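Side-chain contacts in xylan esterase 1 (Thermoanaerobacterium sp. 'JW/SL YS485', PDB 3FCY), which probably hydrolyses carboxylic esters, removing acetyl groups from xylan and perhaps from cephalosporin C, and binds calcium: residues R62-K67 / T184-G189; I190-P195 / P222-V227; D141-G146 / N174-H179. One frame throughout, in Å; residues are numbered along the deposited sequence.

Contact 1: residues R62-K67 / T184-G189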
loop_
_atom_site.group_PDB
_atom_site.type_symbol
_atom_site.label_atom_id
_atom_site.label_comp_id
_atom_site.label_asym_id
_atom_site.label_seq_id
_atom_site.Cartn_x
_atom_site.Cartn_y
_atom_site.Cartn_z
ATOM N N ARG A 62 -34.762 -13.642 -30.419
ATOM C CA ARG A 62 -35.514 -13.313 -31.623
ATOM C C ARG A 62 -37.029 -13.395 -31.477
ATOM O O ARG A 62 -37.763 -12.856 -32.301
ATOM C CB ARG A 62 -35.029 -14.190 -32.780
ATOM C CG ARG A 62 -33.652 -13.763 -33.273
ATOM C CD ARG A 62 -32.943 -14.844 -34.066
ATOM N NE ARG A 62 -31.608 -14.400 -34.466
ATOM C CZ ARG A 62 -30.656 -15.204 -34.929
ATOM N NH1 ARG A 62 -30.884 -16.506 -35.049
ATOM N NH2 ARG A 62 -29.477 -14.704 -35.280
ATOM N N SER A 63 -37.504 -14.050 -30.424
ATOM C CA SER A 63 -38.941 -14.158 -30.207
ATOM C C SER A 63 -39.459 -12.997 -29.354
ATOM O O SER A 63 -40.664 -12.856 -29.147
ATOM C CB SER A 63 -39.273 -15.480 -29.517
ATOM O OG SER A 63 -38.716 -15.521 -28.213
ATOM N N VAL A 64 -38.550 -12.161 -28.863
ATOM C CA VAL A 64 -38.945 -11.033 -28.026
ATOM C C VAL A 64 -39.486 -9.841 -28.803
ATOM O O VAL A 64 -38.956 -9.476 -29.855
ATOM C CB VAL A 64 -37.764 -10.519 -27.159
ATOM C CG1 VAL A 64 -38.218 -9.329 -26.318
ATOM C CG2 VAL A 64 -37.240 -11.631 -26.260
ATOM N N ASP A 65 -40.550 -9.238 -28.279
ATOM C CA ASP A 65 -41.130 -8.045 -28.885
ATOM C C ASP A 65 -40.395 -6.908 -28.182
ATOM O O ASP A 65 -40.611 -6.666 -26.995
ATOM C CB ASP A 65 -42.624 -7.938 -28.582
ATOM C CG ASP A 65 -43.259 -6.710 -29.211
ATOM O OD1 ASP A 65 -42.546 -5.702 -29.424
ATOM O OD2 ASP A 65 -44.478 -6.741 -29.484
ATOM N N PRO A 66 -39.521 -6.195 -28.903
ATOM C CA PRO A 66 -38.762 -5.090 -28.309
ATOM C C PRO A 66 -39.586 -3.910 -27.791
ATOM O O PRO A 66 -39.180 -3.246 -26.838
ATOM C CB PRO A 66 -37.810 -4.689 -29.432
ATOM C CG PRO A 66 -38.630 -4.956 -30.661
ATOM C CD PRO A 66 -39.256 -6.299 -30.350
ATOM N N LYS A 67 -40.737 -3.654 -28.408
ATOM C CA LYS A 67 -41.587 -2.540 -27.998
ATOM C C LYS A 67 -40.731 -1.303 -27.735
ATOM O O LYS A 67 -40.782 -0.698 -26.661
ATOM C CB LYS A 67 -42.389 -2.904 -26.744
ATOM C CG LYS A 67 -43.493 -3.925 -27.000
ATOM C CD LYS A 67 -44.314 -4.179 -25.748
ATOM C CE LYS A 67 -45.421 -5.187 -26.004
ATOM N NZ LYS A 67 -46.238 -5.422 -24.777
ATOM N N THR A 184 -26.881 -7.242 -26.494
ATOM C CA THR A 184 -26.032 -6.588 -27.491
ATOM C C THR A 184 -26.427 -7.028 -28.903
ATOM O O THR A 184 -26.494 -6.206 -29.812
ATOM C CB THR A 184 -24.506 -6.875 -27.274
ATOM O OG1 THR A 184 -24.196 -8.222 -27.651
ATOM C CG2 THR A 184 -24.120 -6.655 -25.817
ATOM N N ALA A 185 -26.701 -8.316 -29.072
ATOM C CA ALA A 185 -27.089 -8.857 -30.374
ATOM C C ALA A 185 -28.421 -8.267 -30.821
ATOM O O ALA A 185 -28.586 -7.879 -31.977
ATOM C CB ALA A 185 -27.191 -10.380 -30.303
ATOM N N GLN A 186 -29.365 -8.203 -29.888
ATOM C CA GLN A 186 -30.685 -7.662 -30.165
ATOM C C GLN A 186 -30.578 -6.188 -30.524
ATOM O O GLN A 186 -31.229 -5.720 -31.457
ATOM C CB GLN A 186 -31.595 -7.841 -28.944
ATOM C CG GLN A 186 -33.012 -7.299 -29.120
ATOM C CD GLN A 186 -33.914 -7.627 -27.936
ATOM O OE1 GLN A 186 -33.440 -8.022 -26.868
ATOM N NE2 GLN A 186 -35.218 -7.451 -28.119
ATOM N N LEU A 187 -29.751 -5.458 -29.782
ATOM C CA LEU A 187 -29.569 -4.037 -30.039
ATOM C C LEU A 187 -28.941 -3.809 -31.411
ATOM O O LEU A 187 -29.284 -2.851 -32.100
ATOM C CB LEU A 187 -28.693 -3.398 -28.951
ATOM C CG LEU A 187 -28.397 -1.902 -29.126
ATOM C CD1 LEU A 187 -29.702 -1.119 -29.185
ATOM C CD2 LEU A 187 -27.533 -1.402 -27.974
ATOM N N ALA A 188 -28.021 -4.684 -31.807
ATOM C CA ALA A 188 -27.370 -4.551 -33.108
ATOM C C ALA A 188 -28.415 -4.677 -34.224
ATOM O O ALA A 188 -28.360 -3.958 -35.223
ATOM C CB ALA A 188 -26.285 -5.620 -33.276
ATOM N N GLY A 189 -29.366 -5.590 -34.038
ATOM C CA GLY A 189 -30.416 -5.788 -35.024
ATOM C C GLY A 189 -31.353 -4.600 -35.068
ATOM O O GLY A 189 -31.813 -4.195 -36.139
#
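Val-64 and Pro-66 meet the amide end of Gln-186 by van der Waals contact. Val-64 CG1 lies 4.0 Å from Gln-186 NE2. Pro-66 CB touches the same nitrogen, with 4.0 Å between Pro-66 CB and Gln-186 NE2. The valine and glutamine side chains cross at about a right angle. Gln-186 reaches this far from its helix because CG is anti to the backbone N (chi1 180°) and the chain stays extended beyond CG. It ends as a straight arm whose nitrogen lies against two apolar groups. No hydrogen bond joins the two segments.

The polar bonds run elsewhere. Gln-186 NE2 is satisfied by Thr-88 O, at the end of strand 80-88. The backbone of Pro-66 is also hydrogen-bonded to Thr-88, which makes that residue a shared partner of both sides. Within 62-67, Asp-65 and Lys-67 form an Asx turn. Lys-67 N donates to Asp-65 OD1 over 2.9 Å, on the anti side of the oxygen and 25° out of the carboxylate plane.

The contact joins the link between helix 50-62 and strand 69-72 to helix 176-192, away from the annotated sites. This helix packs on the central sheet of the alpha/beta hydrolase fold. Other residues of this helix pack inward: Leu-187 on strands 80-88, 108-114 and 136-140, and Ala-185 and Ala-188 on helix 209-220.

Contact 2: residues I190-P195 / P222-V227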
loop_
_atom_site.group_PDB
_atom_site.type_symbol
_atom_site.label_atom_id
_atom_site.label_comp_id
_atom_site.label_asym_id
_atom_site.label_seq_id
_atom_site.Cartn_x
_atom_site.Cartn_y
_atom_site.Cartn_z
ATOM N N ILE A 190 -31.639 -4.035 -33.898
ATOM C CA ILE A 190 -32.519 -2.878 -33.816
ATOM C C ILE A 190 -31.853 -1.704 -34.525
ATOM O O ILE A 190 -32.495 -0.968 -35.270
ATOM C CB ILE A 190 -32.802 -2.500 -32.338
ATOM C CG1 ILE A 190 -33.714 -3.554 -31.698
ATOM C CG2 ILE A 190 -33.432 -1.117 -32.254
ATOM C CD1 ILE A 190 -33.972 -3.333 -30.210
ATOM N N VAL A 191 -30.556 -1.534 -34.289
ATOM C CA VAL A 191 -29.808 -0.451 -34.911
ATOM C C VAL A 191 -29.807 -0.620 -36.427
ATOM O O VAL A 191 -29.987 0.346 -37.164
ATOM C CB VAL A 191 -28.353 -0.420 -34.398
ATOM C CG1 VAL A 191 -27.511 0.513 -35.258
ATOM C CG2 VAL A 191 -28.332 0.032 -32.938
ATOM N N MET A 192 -29.611 -1.855 -36.881
ATOM C CA MET A 192 -29.589 -2.153 -38.309
ATOM C C MET A 192 -30.950 -1.899 -38.974
ATOM O O MET A 192 -31.033 -1.780 -40.200
ATOM C CB MET A 192 -29.141 -3.606 -38.536
ATOM C CG MET A 192 -27.682 -3.867 -38.160
ATOM S SD MET A 192 -27.178 -5.613 -38.251
ATOM C CE MET A 192 -25.406 -5.486 -38.002
ATOM N N ASN A 193 -32.008 -1.812 -38.171
ATOM C CA ASN A 193 -33.346 -1.554 -38.706
ATOM C C ASN A 193 -33.728 -0.080 -38.644
ATOM O O ASN A 193 -34.825 0.289 -39.058
ATOM C CB ASN A 193 -34.415 -2.371 -37.966
ATOM C CG ASN A 193 -34.547 -3.783 -38.500
ATOM O OD1 ASN A 193 -34.471 -4.010 -39.709
ATOM N ND2 ASN A 193 -34.765 -4.742 -37.605
ATOM N N MET A 194 -32.843 0.760 -38.118
ATOM C CA MET A 194 -33.143 2.184 -38.038
ATOM C C MET A 194 -33.164 2.734 -39.464
ATOM O O MET A 194 -32.360 2.334 -40.306
ATOM C CB MET A 194 -32.091 2.920 -37.199
ATOM C CG MET A 194 -31.990 2.439 -35.754
ATOM S SD MET A 194 -30.700 3.293 -34.800
ATOM C CE MET A 194 -31.362 3.160 -33.121
ATOM N N PRO A 195 -34.089 3.655 -39.752
ATOM C CA PRO A 195 -34.193 4.237 -41.092
ATOM C C PRO A 195 -32.942 4.939 -41.636
ATOM O O PRO A 195 -32.670 4.855 -42.833
ATOM C CB PRO A 195 -35.393 5.177 -40.967
ATOM C CG PRO A 195 -35.371 5.564 -39.514
ATOM C CD PRO A 195 -35.080 4.252 -38.841
ATOM N N PRO A 222 -23.557 -11.662 -36.675
ATOM C CA PRO A 222 -22.541 -11.716 -37.736
ATOM C C PRO A 222 -22.611 -10.594 -38.771
ATOM O O PRO A 222 -21.647 -10.367 -39.508
ATOM C CB PRO A 222 -22.769 -13.091 -38.368
ATOM C CG PRO A 222 -23.345 -13.897 -37.249
ATOM C CD PRO A 222 -24.313 -12.926 -36.624
ATOM N N ARG A 223 -23.742 -9.896 -38.835
ATOM C CA ARG A 223 -23.885 -8.804 -39.789
ATOM C C ARG A 223 -23.009 -7.613 -39.410
ATOM O O ARG A 223 -22.690 -6.779 -40.261
ATOM C CB ARG A 223 -25.352 -8.365 -39.904
ATOM C CG ARG A 223 -26.243 -9.344 -40.674
ATOM C CD ARG A 223 -27.661 -8.797 -40.853
ATOM N NE ARG A 223 -28.375 -8.702 -39.582
ATOM C CZ ARG A 223 -29.496 -8.009 -39.395
ATOM N NH1 ARG A 223 -30.048 -7.338 -40.396
ATOM N NH2 ARG A 223 -30.068 -7.985 -38.196
ATOM N N VAL A 224 -22.623 -7.526 -38.138
ATOM C CA VAL A 224 -21.761 -6.433 -37.688
ATOM C C VAL A 224 -20.501 -6.437 -38.550
ATOM O O VAL A 224 -19.820 -7.452 -38.661
ATOM C CB VAL A 224 -21.386 -6.596 -36.202
ATOM C CG1 VAL A 224 -20.278 -5.623 -35.828
ATOM C CG2 VAL A 224 -22.617 -6.349 -35.342
ATOM N N ARG A 225 -20.199 -5.284 -39.139
ATOM C CA ARG A 225 -19.070 -5.128 -40.058
ATOM C C ARG A 225 -17.685 -4.800 -39.473
ATOM O O ARG A 225 -16.667 -5.266 -40.001
ATOM C CB ARG A 225 -19.442 -4.069 -41.105
ATOM C CG ARG A 225 -18.554 -4.055 -42.332
ATOM C CD ARG A 225 -18.707 -5.336 -43.139
ATOM N NE ARG A 225 -17.874 -5.305 -44.337
ATOM C CZ ARG A 225 -16.545 -5.330 -44.328
ATOM N NH1 ARG A 225 -15.885 -5.394 -43.178
ATOM N NH2 ARG A 225 -15.875 -5.273 -45.474
ATOM N N LYS A 226 -17.643 -3.992 -38.413
ATOM C CA LYS A 226 -16.376 -3.609 -37.776
ATOM C C LYS A 226 -16.408 -3.851 -36.269
ATOM O O LYS A 226 -17.442 -3.667 -35.620
ATOM C CB LYS A 226 -16.063 -2.126 -38.027
ATOM C CG LYS A 226 -15.681 -1.768 -39.458
ATOM C CD LYS A 226 -14.407 -2.453 -39.919
ATOM C CE LYS A 226 -14.037 -1.983 -41.317
ATOM N NZ LYS A 226 -12.880 -2.702 -41.906
ATOM N N VAL A 227 -15.265 -4.244 -35.712
ATOM C CA VAL A 227 -15.175 -4.521 -34.281
ATOM C C VAL A 227 -13.901 -3.979 -33.639
ATOM O O VAL A 227 -12.795 -4.329 -34.048
ATOM C CB VAL A 227 -15.212 -6.041 -34.000
ATOM C CG1 VAL A 227 -15.347 -6.292 -32.503
ATOM C CG2 VAL A 227 -16.349 -6.697 -34.776
#
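Arg-223 NE forms a salt bridge with Glu-221 OE2, and it lies 3.6 Å from Met-192 SD across the contact. The sulfur sits over the centre of one guanidinium face, 3.5 Å above its plane. The arginine bends at chi3 (-67°), which folds the flat group back over the methionine. The two side chains cross obliquely. The salt bridge to Glu-221 would help fix the turn of the guanidinium; a second ion pair, from Arg-223 NH1 to Glu-199, is long and weak.

The rest is van der Waals contact of the Met-192 methyl. Met-192 is extended beyond CG (chi2 174°), so its methyl reaches the backbone beside the arginine, with Met-192 CE 3.5 Å from Val-224 N. Met-192 CE is also 3.5 Å from Arg-223 CB and 3.9 Å from Val-224 CG2. With an alanine in place of Met-192, the guanidinium would probably lose its sulfur cover and a gap would open beside Val-224.

The contact ties 190-195 to the turn between helix 209-220 and strand 226-230 in the alpha/beta hydrolase fold. Met-192 also rests on Val-202 of strand 202-207. Val-224 packs on Val-204 of that strand and on Ala-218 of helix 209-220.

Contact 3: residues D141-G146 / N174-H179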
loop_
_atom_site.group_PDB
_atom_site.type_symbol
_atom_site.label_atom_id
_atom_site.label_comp_id
_atom_site.label_asym_id
_atom_site.label_seq_id
_atom_site.Cartn_x
_atom_site.Cartn_y
_atom_site.Cartn_z
ATOM N N ASP A 141 -26.494 0.426 -21.978
ATOM C CA ASP A 141 -26.203 0.264 -20.558
ATOM C C ASP A 141 -26.392 -1.216 -20.265
ATOM O O ASP A 141 -27.371 -1.821 -20.715
ATOM C CB ASP A 141 -27.166 1.070 -19.679
ATOM C CG ASP A 141 -26.848 2.552 -19.662
ATOM O OD1 ASP A 141 -25.671 2.914 -19.889
ATOM O OD2 ASP A 141 -27.772 3.351 -19.399
ATOM N N VAL A 142 -25.453 -1.804 -19.531
ATOM C CA VAL A 142 -25.546 -3.215 -19.177
ATOM C C VAL A 142 -26.562 -3.367 -18.047
ATOM O O VAL A 142 -26.655 -2.507 -17.170
ATOM C CB VAL A 142 -24.177 -3.774 -18.716
ATOM C CG1 VAL A 142 -24.343 -5.189 -18.165
ATOM C CG2 VAL A 142 -23.197 -3.784 -19.892
ATOM N N ARG A 143 -27.332 -4.452 -18.087
ATOM C CA ARG A 143 -28.334 -4.724 -17.060
ATOM C C ARG A 143 -27.755 -4.636 -15.653
ATOM O O ARG A 143 -26.683 -5.166 -15.383
ATOM C CB ARG A 143 -28.914 -6.130 -17.233
ATOM C CG ARG A 143 -29.614 -6.383 -18.547
ATOM C CD ARG A 143 -30.177 -7.796 -18.594
ATOM N NE ARG A 143 -30.873 -8.042 -19.850
ATOM C CZ ARG A 143 -31.831 -8.946 -20.017
ATOM N NH1 ARG A 143 -32.216 -9.707 -18.997
ATOM N NH2 ARG A 143 -32.413 -9.080 -21.202
ATOM N N GLY A 144 -28.479 -3.964 -14.768
ATOM C CA GLY A 144 -28.072 -3.848 -13.377
ATOM C C GLY A 144 -26.716 -3.272 -13.008
ATOM O O GLY A 144 -26.252 -3.493 -11.885
ATOM N N GLN A 145 -26.066 -2.547 -13.914
ATOM C CA GLN A 145 -24.779 -1.967 -13.561
ATOM C C GLN A 145 -24.923 -0.474 -13.241
ATOM O O GLN A 145 -25.823 -0.098 -12.486
ATOM C CB GLN A 145 -23.736 -2.247 -14.659
ATOM C CG GLN A 145 -23.500 -3.755 -14.825
ATOM C CD GLN A 145 -22.213 -4.122 -15.552
ATOM O OE1 GLN A 145 -21.449 -3.255 -15.985
ATOM N NE2 GLN A 145 -21.968 -5.425 -15.683
ATOM N N GLY A 146 -24.068 0.375 -13.797
ATOM C CA GLY A 146 -24.154 1.791 -13.471
ATOM C C GLY A 146 -25.148 2.647 -14.236
ATOM O O GLY A 146 -25.266 3.844 -13.964
ATOM N N ASN A 174 -29.825 -19.412 -17.505
ATOM C CA ASN A 174 -30.214 -18.288 -16.651
ATOM C C ASN A 174 -29.022 -17.432 -16.221
ATOM O O ASN A 174 -29.146 -16.563 -15.350
ATOM C CB ASN A 174 -30.958 -18.788 -15.407
ATOM C CG ASN A 174 -32.224 -19.554 -15.753
ATOM O OD1 ASN A 174 -33.004 -19.136 -16.615
ATOM N ND2 ASN A 174 -32.444 -20.676 -15.072
ATOM N N MET A 175 -27.867 -17.679 -16.829
ATOM C CA MET A 175 -26.671 -16.910 -16.501
ATOM C C MET A 175 -26.864 -15.490 -17.025
ATOM O O MET A 175 -27.188 -15.291 -18.194
ATOM C CB MET A 175 -25.447 -17.582 -17.117
ATOM C CG MET A 175 -25.132 -18.913 -16.442
ATOM S SD MET A 175 -23.856 -19.870 -17.255
ATOM C CE MET A 175 -22.384 -19.009 -16.712
ATOM N N LEU A 176 -26.679 -14.506 -16.150
ATOM C CA LEU A 176 -26.890 -13.111 -16.517
ATOM C C LEU A 176 -26.111 -12.590 -17.725
ATOM O O LEU A 176 -26.669 -11.854 -18.532
ATOM C CB LEU A 176 -26.636 -12.196 -15.313
ATOM C CG LEU A 176 -26.895 -10.707 -15.557
ATOM C CD1 LEU A 176 -28.327 -10.500 -16.041
ATOM C CD2 LEU A 176 -26.642 -9.913 -14.276
ATOM N N PHE A 177 -24.837 -12.940 -17.866
ATOM C CA PHE A 177 -24.097 -12.433 -19.026
ATOM C C PHE A 177 -24.592 -13.064 -20.321
ATOM O O PHE A 177 -24.269 -12.604 -21.415
ATOM C CB PHE A 177 -22.587 -12.633 -18.872
ATOM C CG PHE A 177 -21.875 -11.417 -18.339
ATOM C CD1 PHE A 177 -21.883 -10.220 -19.057
ATOM C CD2 PHE A 177 -21.224 -11.455 -17.110
ATOM C CE1 PHE A 177 -21.253 -9.075 -18.555
ATOM C CE2 PHE A 177 -20.593 -10.319 -16.600
ATOM C CZ PHE A 177 -20.608 -9.126 -17.322
ATOM N N ARG A 178 -25.384 -14.120 -20.188
ATOM C CA ARG A 178 -25.958 -14.780 -21.349
ATOM C C ARG A 178 -27.020 -13.811 -21.882
ATOM O O ARG A 178 -27.100 -13.550 -23.088
ATOM C CB ARG A 178 -26.575 -16.116 -20.920
ATOM C CG ARG A 178 -27.224 -16.942 -22.022
ATOM C CD ARG A 178 -28.712 -16.694 -22.064
ATOM N NE ARG A 178 -29.449 -17.823 -22.628
ATOM C CZ ARG A 178 -30.766 -17.827 -22.800
ATOM N NH1 ARG A 178 -31.482 -16.764 -22.452
ATOM N NH2 ARG A 178 -31.368 -18.884 -23.326
ATOM N N HIS A 179 -27.809 -13.248 -20.968
ATOM C CA HIS A 179 -28.852 -12.300 -21.347
ATOM C C HIS A 179 -28.219 -11.001 -21.847
ATOM O O HIS A 179 -28.663 -10.426 -22.842
ATOM C CB HIS A 179 -29.765 -11.991 -20.157
ATOM C CG HIS A 179 -30.257 -13.209 -19.440
ATOM N ND1 HIS A 179 -30.579 -14.378 -20.094
ATOM C CD2 HIS A 179 -30.500 -13.432 -18.125
ATOM C CE1 HIS A 179 -30.999 -15.271 -19.214
ATOM N NE2 HIS A 179 -30.960 -14.722 -18.012
#
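Arg-143 is the first residue of 141-146 to touch 174-179, and it carries most of the contact. Its chain is extended from CG to NE (chi2 -179°) and passes Leu-176, with 4.2 Å between Arg-143 CD and Leu-176 CD1. The guanidinium then reaches His-179. His-179 CB lies over one face of the group, offset toward its rim, and is 3.5 Å from Arg-143 NH1. The guanidinium and imidazole planes are 34° apart, so this is not a parallel stack. Arg-143 NE forms a salt bridge with Asp-183, one helical turn beyond His-179, which would offset the charge of this buried arginine. Arg-143 NH2 donates to Val-90 O.

Gly-144 follows within a type II beta turn from Val-142 to Gln-145, and its backbone is hydrogen-bonded to a neighbouring subunit. The Gln-145 side chain comes near the ring of Phe-177. The side chain of Gln-145 is about 4 Å from that of Tyr-117, a predicted substrate-binding residue, and about 10 Å from that of Ser-208, the predicted nucleophile. The turn is close to both a neighbouring subunit and Tyr-117.

The contact joins the loop after strand 136-140 to the start of helix 176-192 in the alpha/beta hydrolase fold. Phe-177 and Val-142 pack on helix 209-220, while Arg-178 packs on helix 50-62 and forms a salt bridge there with Glu-60.

In the fold
Contact 1 opens just after helix 50-62 and closes on helix 176-192, with strands 69-72, 80-88, 94-102, 108-114 and 136-140 and helix 128-131 among the 116 residues between its segments. Contact 3 opens and closes within that span. It bridges 27 residues that hold neither helix nor strand and ends at the start of the same helix. Contact 2 comes next in series, spanning strands 197-198 and 202-207 and helix 209-220. No two contacts cross. All three use helix 176-192, along its length. Contacts 1 and 2 touch, while the centres of contacts 2 and 3 are about 21 Å apart. Together they tie this helix to three loops around the central sheet.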